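Glucanase (Clostridium thermocellum, PDB 5GXX) probably hydrolyses internal beta-1,4-glucosidic bonds of cellulose, as a family 9 endoglucanase of the cellulosome. Local coordinates at residues Cys20-Pro25 with Glu89-Phe94; Tyr16-Gln21 with Tyr414-Val419; Phe94-Leu99 with Ala150-Gly155. The protein carries 1 engineered substitution. One frame throughout, in Å; residues are numbered along the deposited sequence.

Contact 1: Cys20-Pro25 with Glu89-Phe94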
loop_
_atom_site.group_PDB
_atom_site.type_symbol
_atom_site.label_atom_id
_atom_site.label_comp_id
_atom_site.label_asym_id
_atom_site.label_seq_id
_atom_site.Cartn_x
_atom_site.Cartn_y
_atom_site.Cartn_z
ATOM N N CYS A 20 -4.305 -30.181 -25.257
ATOM C CA CYS A 20 -4.139 -28.877 -24.611
ATOM C C CYS A 20 -4.850 -28.813 -23.250
ATOM O O CYS A 20 -4.507 -27.980 -22.406
ATOM C CB CYS A 20 -4.714 -27.792 -25.515
ATOM S SG CYS A 20 -3.853 -27.623 -27.077
ATOM N N GLN A 21 -5.831 -29.693 -23.051
ATOM C CA GLN A 21 -6.665 -29.684 -21.849
ATOM C C GLN A 21 -6.169 -30.635 -20.771
ATOM O O GLN A 21 -6.758 -30.707 -19.686
ATOM C CB GLN A 21 -8.104 -30.070 -22.196
ATOM C CG GLN A 21 -8.786 -29.141 -23.194
ATOM C CD GLN A 21 -8.934 -27.735 -22.661
ATOM O OE1 GLN A 21 -8.108 -26.878 -22.937
ATOM N NE2 GLN A 21 -9.952 -27.515 -21.832
ATOM N N GLN A 22 -5.114 -31.386 -21.063
ATOM C CA GLN A 22 -4.694 -32.433 -20.137
ATOM C C GLN A 22 -4.116 -31.918 -18.826
ATOM O O GLN A 22 -3.255 -31.034 -18.815
ATOM C CB GLN A 22 -3.712 -33.398 -20.800
ATOM C CG GLN A 22 -4.376 -34.268 -21.848
ATOM C CD GLN A 22 -3.377 -35.149 -22.582
ATOM O OE1 GLN A 22 -2.166 -34.895 -22.568
ATOM N NE2 GLN A 22 -3.897 -36.166 -23.282
ATOM N N ALA A 23 -4.620 -32.480 -17.731
ATOM C CA ALA A 23 -4.042 -32.209 -16.423
ATOM C C ALA A 23 -2.900 -33.185 -16.167
ATOM O O ALA A 23 -2.806 -34.237 -16.808
ATOM C CB ALA A 23 -5.116 -32.301 -15.354
ATOM N N GLY A 24 -2.000 -32.810 -15.262
ATOM C CA GLY A 24 -0.863 -33.659 -14.927
ATOM C C GLY A 24 -1.210 -34.970 -14.249
ATOM O O GLY A 24 -2.196 -35.069 -13.506
ATOM N N PRO A 25 -0.364 -35.993 -14.437
ATOM C CA PRO A 25 0.830 -35.937 -15.275
ATOM C C PRO A 25 0.507 -36.146 -16.759
ATOM O O PRO A 25 -0.345 -36.963 -17.107
ATOM C CB PRO A 25 1.696 -37.069 -14.720
ATOM C CG PRO A 25 0.678 -38.088 -14.267
ATOM C CD PRO A 25 -0.483 -37.273 -13.718
ATOM N N GLU A 89 -8.131 -42.422 -30.079
ATOM C CA GLU A 89 -8.182 -43.492 -29.091
ATOM C C GLU A 89 -7.435 -43.193 -27.797
ATOM O O GLU A 89 -7.991 -43.338 -26.705
ATOM C CB GLU A 89 -7.676 -44.805 -29.688
ATOM C CG GLU A 89 -8.744 -45.477 -30.547
ATOM C CD GLU A 89 -8.225 -46.662 -31.322
ATOM O OE1 GLU A 89 -7.002 -46.916 -31.294
ATOM O OE2 GLU A 89 -9.052 -47.324 -31.976
ATOM N N ARG A 90 -6.180 -42.775 -27.904
ATOM C CA ARG A 90 -5.383 -42.517 -26.708
ATOM C C ARG A 90 -5.819 -41.248 -25.977
ATOM O O ARG A 90 -5.735 -41.175 -24.752
ATOM C CB ARG A 90 -3.878 -42.532 -26.990
ATOM C CG ARG A 90 -3.345 -41.410 -27.884
ATOM C CD ARG A 90 -1.927 -41.783 -28.316
ATOM N NE ARG A 90 -1.289 -40.692 -29.052
ATOM C CZ ARG A 90 -0.068 -40.721 -29.577
ATOM N NH1 ARG A 90 0.685 -41.813 -29.479
ATOM N NH2 ARG A 90 0.403 -39.636 -30.190
ATOM N N ASN A 91 -6.329 -40.258 -26.707
ATOM C CA ASN A 91 -6.926 -39.116 -26.022
ATOM C C ASN A 91 -8.157 -39.514 -25.210
ATOM O O ASN A 91 -8.333 -39.040 -24.089
ATOM C CB ASN A 91 -7.238 -37.992 -27.011
ATOM C CG ASN A 91 -6.058 -37.068 -27.168
ATOM O OD1 ASN A 91 -5.753 -36.282 -26.272
ATOM N ND2 ASN A 91 -5.331 -37.208 -28.266
ATOM N N LEU A 92 -8.981 -40.391 -25.768
ATOM C CA LEU A 92 -10.120 -40.907 -25.027
ATOM C C LEU A 92 -9.630 -41.669 -23.790
ATOM O O LEU A 92 -10.162 -41.450 -22.697
ATOM C CB LEU A 92 -11.008 -41.784 -25.921
ATOM C CG LEU A 92 -12.115 -42.554 -25.204
ATOM C CD1 LEU A 92 -13.058 -41.634 -24.424
ATOM C CD2 LEU A 92 -12.885 -43.386 -26.200
ATOM N N ALA A 93 -8.610 -42.514 -23.950
ATOM C CA ALA A 93 -8.181 -43.375 -22.842
ATOM C C ALA A 93 -7.727 -42.546 -21.657
ATOM O O ALA A 93 -7.917 -42.929 -20.508
ATOM C CB ALA A 93 -7.063 -44.330 -23.278
ATOM N N PHE A 94 -7.093 -41.417 -21.947
ATOM C CA PHE A 94 -6.588 -40.528 -20.911
ATOM C C PHE A 94 -7.728 -40.067 -20.000
ATOM O O PHE A 94 -7.588 -40.036 -18.776
ATOM C CB PHE A 94 -5.852 -39.347 -21.568
ATOM C CG PHE A 94 -5.124 -38.477 -20.595
ATOM C CD1 PHE A 94 -3.811 -38.778 -20.251
ATOM C CD2 PHE A 94 -5.731 -37.360 -20.041
ATOM C CE1 PHE A 94 -3.112 -38.005 -19.337
ATOM C CE2 PHE A 94 -5.029 -36.582 -19.128
ATOM C CZ PHE A 94 -3.726 -36.897 -18.778
HETATM O O HOH W 1 -6.673 -36.659 -23.836
#

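Contact 2: Tyr16-Gln21 with Tyr414-Val419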
loop_
_atom_site.group_PDB
_atom_site.type_symbol
_atom_site.label_atom_id
_atom_site.label_comp_id
_atom_site.label_asym_id
_atom_site.label_seq_id
_atom_site.Cartn_x
_atom_site.Cartn_y
_atom_site.Cartn_z
ATOM N N TYR A 16 -6.473 -32.711 -31.170
ATOM C CA TYR A 16 -5.306 -32.096 -30.523
ATOM C C TYR A 16 -5.750 -31.150 -29.423
ATOM O O TYR A 16 -5.066 -31.035 -28.405
ATOM C CB TYR A 16 -4.455 -31.371 -31.580
ATOM C CG TYR A 16 -3.306 -30.532 -31.063
ATOM C CD1 TYR A 16 -3.480 -29.175 -30.742
ATOM C CD2 TYR A 16 -2.032 -31.081 -30.915
ATOM C CE1 TYR A 16 -2.428 -28.394 -30.314
ATOM C CE2 TYR A 16 -0.940 -30.293 -30.511
ATOM C CZ TYR A 16 -1.161 -28.961 -30.209
ATOM O OH TYR A 16 -0.132 -28.165 -29.790
ATOM N N PHE A 17 -6.885 -30.473 -29.620
ATOM C CA PHE A 17 -7.454 -29.665 -28.540
ATOM C C PHE A 17 -7.443 -30.386 -27.189
ATOM O O PHE A 17 -7.043 -29.783 -26.185
ATOM C CB PHE A 17 -8.862 -29.174 -28.919
ATOM C CG PHE A 17 -9.614 -28.560 -27.763
ATOM C CD1 PHE A 17 -9.328 -27.281 -27.302
ATOM C CD2 PHE A 17 -10.616 -29.279 -27.138
ATOM C CE1 PHE A 17 -10.028 -26.709 -26.235
ATOM C CE2 PHE A 17 -11.370 -28.709 -26.088
ATOM C CZ PHE A 17 -11.062 -27.431 -25.616
ATOM N N TYR A 18 -7.872 -31.650 -27.161
ATOM C CA TYR A 18 -7.924 -32.359 -25.880
ATOM C C TYR A 18 -6.553 -32.499 -25.223
ATOM O O TYR A 18 -6.453 -32.494 -23.991
ATOM C CB TYR A 18 -8.630 -33.704 -26.017
ATOM C CG TYR A 18 -10.100 -33.504 -26.290
ATOM C CD1 TYR A 18 -10.989 -33.253 -25.245
ATOM C CD2 TYR A 18 -10.593 -33.497 -27.597
ATOM C CE1 TYR A 18 -12.329 -33.004 -25.492
ATOM C CE2 TYR A 18 -11.939 -33.269 -27.855
ATOM C CZ TYR A 18 -12.794 -33.021 -26.797
ATOM O OH TYR A 18 -14.138 -32.826 -27.016
ATOM N N GLU A 19 -5.478 -32.585 -26.005
ATOM C CA GLU A 19 -4.137 -32.609 -25.402
ATOM C C GLU A 19 -3.770 -31.281 -24.736
ATOM O O GLU A 19 -3.006 -31.232 -23.767
ATOM C CB GLU A 19 -3.089 -32.990 -26.446
ATOM C CG GLU A 19 -3.263 -34.447 -26.838
ATOM C CD GLU A 19 -2.376 -34.909 -27.990
ATOM O OE1 GLU A 19 -1.217 -34.488 -28.100
ATOM O OE2 GLU A 19 -2.881 -35.718 -28.784
ATOM N N CYS A 20 -4.305 -30.181 -25.257
ATOM C CA CYS A 20 -4.139 -28.877 -24.611
ATOM C C CYS A 20 -4.850 -28.813 -23.250
ATOM O O CYS A 20 -4.507 -27.980 -22.406
ATOM C CB CYS A 20 -4.714 -27.792 -25.515
ATOM S SG CYS A 20 -3.853 -27.623 -27.077
ATOM N N GLN A 21 -5.831 -29.693 -23.051
ATOM C CA GLN A 21 -6.665 -29.684 -21.849
ATOM C C GLN A 21 -6.169 -30.635 -20.771
ATOM O O GLN A 21 -6.758 -30.707 -19.686
ATOM C CB GLN A 21 -8.104 -30.070 -22.196
ATOM C CG GLN A 21 -8.786 -29.141 -23.194
ATOM C CD GLN A 21 -8.934 -27.735 -22.661
ATOM O OE1 GLN A 21 -8.108 -26.878 -22.937
ATOM N NE2 GLN A 21 -9.952 -27.515 -21.832
ATOM N N TYR A 414 -17.780 -28.639 -26.051
ATOM C CA TYR A 414 -17.927 -27.902 -27.311
ATOM C C TYR A 414 -17.305 -28.740 -28.424
ATOM O O TYR A 414 -17.829 -28.802 -29.536
ATOM C CB TYR A 414 -17.180 -26.572 -27.227
ATOM C CG TYR A 414 -17.901 -25.442 -26.532
ATOM C CD1 TYR A 414 -18.863 -25.691 -25.563
ATOM C CD2 TYR A 414 -17.557 -24.124 -26.807
ATOM C CE1 TYR A 414 -19.492 -24.659 -24.893
ATOM C CE2 TYR A 414 -18.202 -23.076 -26.165
ATOM C CZ TYR A 414 -19.172 -23.351 -25.224
ATOM O OH TYR A 414 -19.814 -22.335 -24.543
ATOM N N ASN A 415 -16.169 -29.376 -28.147
ATOM C CA ASN A 415 -15.455 -30.139 -29.174
ATOM C C ASN A 415 -15.952 -31.565 -29.381
ATOM O O ASN A 415 -15.609 -32.185 -30.380
ATOM C CB ASN A 415 -13.940 -30.142 -28.911
ATOM C CG ASN A 415 -13.212 -29.020 -29.625
ATOM O OD1 ASN A 415 -13.594 -27.852 -29.537
ATOM N ND2 ASN A 415 -12.171 -29.377 -30.376
ATOM N N ALA A 416 -16.762 -32.092 -28.462
ATOM C CA ALA A 416 -16.966 -33.543 -28.397
ATOM C C ALA A 416 -17.835 -34.092 -29.523
ATOM O O ALA A 416 -17.396 -34.965 -30.285
ATOM C CB ALA A 416 -17.492 -33.941 -27.038
ATOM N N GLY A 417 -19.057 -33.589 -29.660
ATOM C CA GLY A 417 -19.910 -34.004 -30.779
ATOM C C GLY A 417 -19.296 -33.575 -32.106
ATOM O O GLY A 417 -19.413 -34.271 -33.122
ATOM N N PHE A 418 -18.656 -32.409 -32.108
ATOM C CA PHE A 418 -17.938 -31.880 -33.282
ATOM C C PHE A 418 -16.917 -32.853 -33.869
ATOM O O PHE A 418 -16.883 -33.092 -35.077
ATOM C CB PHE A 418 -17.332 -30.535 -32.875
ATOM C CG PHE A 418 -16.592 -29.791 -33.955
ATOM C CD1 PHE A 418 -17.214 -29.485 -35.160
ATOM C CD2 PHE A 418 -15.318 -29.296 -33.692
ATOM C CE1 PHE A 418 -16.554 -28.729 -36.105
ATOM C CE2 PHE A 418 -14.658 -28.537 -34.639
ATOM C CZ PHE A 418 -15.275 -28.278 -35.840
ATOM N N VAL A 419 -16.057 -33.410 -33.025
ATOM C CA VAL A 419 -15.243 -34.553 -33.421
ATOM C C VAL A 419 -16.016 -35.671 -34.117
ATOM O O VAL A 419 -15.581 -36.138 -35.169
ATOM C CB VAL A 419 -14.419 -35.088 -32.225
ATOM C CG1 VAL A 419 -13.784 -36.441 -32.577
ATOM C CG2 VAL A 419 -13.350 -34.070 -31.847
#

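Contact 3: Phe94-Leu99 with Ala150-Gly155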
loop_
_atom_site.group_PDB
_atom_site.type_symbol
_atom_site.label_atom_id
_atom_site.label_comp_id
_atom_site.label_asym_id
_atom_site.label_seq_id
_atom_site.Cartn_x
_atom_site.Cartn_y
_atom_site.Cartn_z
ATOM N N PHE A 94 -7.093 -41.417 -21.947
ATOM C CA PHE A 94 -6.588 -40.528 -20.911
ATOM C C PHE A 94 -7.728 -40.067 -20.000
ATOM O O PHE A 94 -7.588 -40.036 -18.776
ATOM C CB PHE A 94 -5.852 -39.347 -21.568
ATOM C CG PHE A 94 -5.124 -38.477 -20.595
ATOM C CD1 PHE A 94 -3.811 -38.778 -20.251
ATOM C CD2 PHE A 94 -5.731 -37.360 -20.041
ATOM C CE1 PHE A 94 -3.112 -38.005 -19.337
ATOM C CE2 PHE A 94 -5.029 -36.582 -19.128
ATOM C CZ PHE A 94 -3.726 -36.897 -18.778
ATOM N N ALA A 95 -8.863 -39.703 -20.590
ATOM C CA ALA A 95 -10.013 -39.273 -19.811
ATOM C C ALA A 95 -10.648 -40.447 -19.065
ATOM O O ALA A 95 -10.986 -40.323 -17.893
ATOM C CB ALA A 95 -11.045 -38.580 -20.706
ATOM N N LEU A 96 -10.819 -41.578 -19.747
ATOM C CA LEU A 96 -11.385 -42.764 -19.120
ATOM C C LEU A 96 -10.540 -43.215 -17.927
ATOM O O LEU A 96 -11.111 -43.618 -16.911
ATOM C CB LEU A 96 -11.565 -43.917 -20.116
ATOM C CG LEU A 96 -12.581 -43.577 -21.217
ATOM C CD1 LEU A 96 -12.714 -44.731 -22.196
ATOM C CD2 LEU A 96 -13.948 -43.153 -20.701
ATOM N N ASP A 97 -9.212 -43.131 -18.020
ATOM C CA ASP A 97 -8.355 -43.521 -16.898
ATOM C C ASP A 97 -8.675 -42.690 -15.659
ATOM O O ASP A 97 -8.707 -43.206 -14.544
ATOM C CB ASP A 97 -6.872 -43.421 -17.259
ATOM C CG ASP A 97 -6.434 -44.534 -18.191
ATOM O OD1 ASP A 97 -7.193 -45.507 -18.369
ATOM O OD2 ASP A 97 -5.328 -44.444 -18.759
ATOM N N TYR A 98 -8.891 -41.393 -15.858
ATOM C CA TYR A 98 -9.317 -40.488 -14.800
ATOM C C TYR A 98 -10.660 -40.898 -14.201
ATOM O O TYR A 98 -10.766 -40.927 -12.975
ATOM C CB TYR A 98 -9.293 -39.016 -15.261
ATOM C CG TYR A 98 -10.021 -38.063 -14.334
ATOM C CD1 TYR A 98 -11.377 -37.801 -14.505
ATOM C CD2 TYR A 98 -9.367 -37.424 -13.282
ATOM C CE1 TYR A 98 -12.056 -36.925 -13.675
ATOM C CE2 TYR A 98 -10.037 -36.552 -12.441
ATOM C CZ TYR A 98 -11.380 -36.315 -12.635
ATOM O OH TYR A 98 -12.078 -35.457 -11.813
ATOM N N LEU A 99 -11.654 -41.240 -15.018
ATOM C CA LEU A 99 -12.955 -41.614 -14.471
ATOM C C LEU A 99 -12.836 -42.855 -13.585
ATOM O O LEU A 99 -13.453 -42.908 -12.516
ATOM C CB LEU A 99 -13.986 -41.861 -15.569
ATOM C CG LEU A 99 -14.264 -40.675 -16.497
ATOM C CD1 LEU A 99 -15.381 -41.010 -17.482
ATOM C CD2 LEU A 99 -14.609 -39.434 -15.674
ATOM N N ALA A 150 -21.621 -44.281 -18.587
ATOM C CA ALA A 150 -21.856 -44.314 -20.023
ATOM C C ALA A 150 -20.543 -44.179 -20.787
ATOM O O ALA A 150 -20.295 -44.910 -21.751
ATOM C CB ALA A 150 -22.812 -43.191 -20.421
ATOM N N ALA A 151 -19.703 -43.242 -20.348
ATOM C CA ALA A 151 -18.411 -42.999 -20.995
ATOM C C ALA A 151 -17.551 -44.251 -20.950
ATOM O O ALA A 151 -16.940 -44.657 -21.943
ATOM C CB ALA A 151 -17.695 -41.846 -20.320
ATOM N N LEU A 152 -17.551 -44.888 -19.784
ATOM C CA LEU A 152 -16.792 -46.125 -19.637
ATOM C C LEU A 152 -17.397 -47.310 -20.393
ATOM O O LEU A 152 -16.672 -48.183 -20.887
ATOM C CB LEU A 152 -16.579 -46.441 -18.153
ATOM C CG LEU A 152 -15.610 -45.474 -17.461
ATOM C CD1 LEU A 152 -15.805 -45.487 -15.946
ATOM C CD2 LEU A 152 -14.150 -45.762 -17.824
ATOM N N ALA A 153 -18.713 -47.319 -20.544
ATOM C CA ALA A 153 -19.362 -48.384 -21.304
ATOM C C ALA A 153 -18.978 -48.296 -22.778
ATOM O O ALA A 153 -18.460 -49.246 -23.357
ATOM C CB ALA A 153 -20.868 -48.335 -21.127
ATOM N N VAL A 154 -19.234 -47.154 -23.408
ATOM C CA VAL A 154 -18.782 -47.031 -24.790
ATOM C C VAL A 154 -17.262 -47.164 -24.952
ATOM O O VAL A 154 -16.790 -47.815 -25.888
ATOM C CB VAL A 154 -19.354 -45.772 -25.477
ATOM C CG1 VAL A 154 -18.884 -44.468 -24.795
ATOM C CG2 VAL A 154 -19.023 -45.796 -26.957
ATOM N N GLY A 155 -16.483 -46.594 -24.033
ATOM C CA GLY A 155 -15.029 -46.732 -24.089
ATOM C C GLY A 155 -14.562 -48.177 -24.077
ATOM O O GLY A 155 -13.619 -48.541 -24.785
#

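Contact 1: Cys20-Pro25 with Glu89-Phe94
Q22 lies across one face of the F94 ring, and this pair makes up most of the contact. The loop carrying Q22 follows helix 7-20, whereas F94 projects from helix 85-101. With CG anti to the backbone N (chi1 -172°), the phenyl group of F94 stretches out from its helix to the loop. The Q22 chain is extended beyond CG and runs back over the ring. Q22 CG sits 4.0 Å from the centroid of the F94 ring in a CH-pi contact, while Q22 NE2 rides 3.7 Å above the ring plane, toward the rim. The amide is stacked on the ring, their planes 25° apart. Backbone carbonyls meet the far edge of the same ring, in its plane: A23 O is 3.4 Å from F94 CZ, and P25 O is 3.7 Å from F94 CE1. A23 O is buried here without a hydrogen-bond partner in the model, and the polarised ring C-H groups are its close neighbours across the contact.

N91, one turn before F94, is linked to Q22 mainly through water. Q22 NE2 donates to the water at 2.9 Å, and the water gives its two protons to N91, at 2.9 Å to N91 O and 2.6 Å to N91 OD1. Both ends of the Q22 amide are therefore held, because OE1 is bonded to N30 ND2. N91 ND2 turns the other way, to H87 O.

No direct hydrogen bond joins the two segments; an aromatic face, carbonyls at its rim and one bridging water do the work. The contact packs the loop that leads from helix 7-20 to strand 56-57 against helix 85-101, within the (alpha/alpha)6 barrel characteristic of family 9 glycoside hydrolases.

Contact 2: Tyr16-Gln21 with Tyr414-Val419
N415 meets both F17 and Y18 where two helices of the family 9 (alpha/alpha)6 barrel, 7-20 and 412-429, run nearly antiparallel. Their short segments make an angle of 158° with axes 11.0 Å apart, so side chains bridge the gap. Going outward from the backbone, N415 CB comes first to the phenol end of Y18, at 3.3 Å from Y18 OH. The first torsion (chi1 -92°) is well away from a staggered value and brings the amide round to F17. There N415 CG lies 3.6 Å from F17 CD2, and N415 OD1 stands 4.0 Å above the F17 ring, toward its rim. N415 ND2 extends back along the ring to F17 CB, also at 3.6 Å. The amide is tilted 31° from the ring plane, so it leans over the face. Bonds from outside the pair fix its rotation: ND2 to G386 O and A14 O, OD1 to L388 N. Q21 CG sits over the opposite face of F17, toward the rim.

The Y18 ring stands steeply to the N415 amide, and F17 CD2 lies over the centre of one of its faces. At its edge, Y18 CE2 meets V419 CG2 at 4.3 Å. The hydroxyl is hydrogen-bonded to C412 O, at the first residue of helix 412-429; Y18 OH also comes within 3.1 Å of A416 N, but at an angle too poor for a bond.

Contact 3: Phe94-Leu99 with Ala150-Gly155
L96 and L152 mark the closest approach of the two backbones, their CA atoms 6.4 Å apart. Helices 85-101 and 142-158 cross at a steep slant, the N-to-C directions of the short segments 129° apart and their axes 10.1 Å apart. No hydrogen bond crosses between them; the contact is made by aliphatic groups and by backbone atoms of both helices.

L96 works with both of its branches. Its CG lies anti to the carbonyl carbon (chi1 -64°) and its chain is otherwise extended, which carries the fork beyond its own helix to the surface of the other. L96 CD1 lies 3.6 Å from G155 CA, in room that the glycine leaves by having no side chain. L96 CD2 turns to the preceding turn of that helix and touches A151 O at 3.6 Å, as well as A151 CB. L152 reaches back across the gap: L152 CD2 is 3.9 Å from L96 CD2 and also leans on the backbone at L96 O, while L152 CD1 approaches L99 CB at 4.1 Å. One turn beyond L96, L99 points its CD1 at A151 CB, 3.8 Å away. The methyl of A151 is thus shared by two leucines, and L152 in turn spans the same two. Small residues at A151 and G155 let the leucine ends come down onto the helix backbone.

L99 and A151 both touch helix 58-75, through A62 and A66. On helix 162-178, Y164 packs against L96 and L152, and Y171 touches L152 while its hydroxyl bonds L99 O. Helix 142-158, which the chain reaches from helix 85-101 by way of strands 108-112 and 136-139, is backed by helix 198-212, with W203 against A150 and W207 against A153 and V154.

All three contacts lie in the family 9 catalytic region and connect through helices 7-20 and 85-101. Contacts 1 and 2, with centres about 10 Å apart, share C20 and Q21 and are joined by N91 ND2 and E19 OE2, 2.9 Å apart in a probable hydrogen bond; E19 OE2 also pairs with R31. Contacts 1 and 3, about 11 Å between centres, share F94, whose ring serves the loop in contact 1 and not the helix in contact 3. Contacts 2 and 3 do not touch, their nearest atoms being about 6 Å apart. None of the six-residue segments supplies a ligand to either calcium ion.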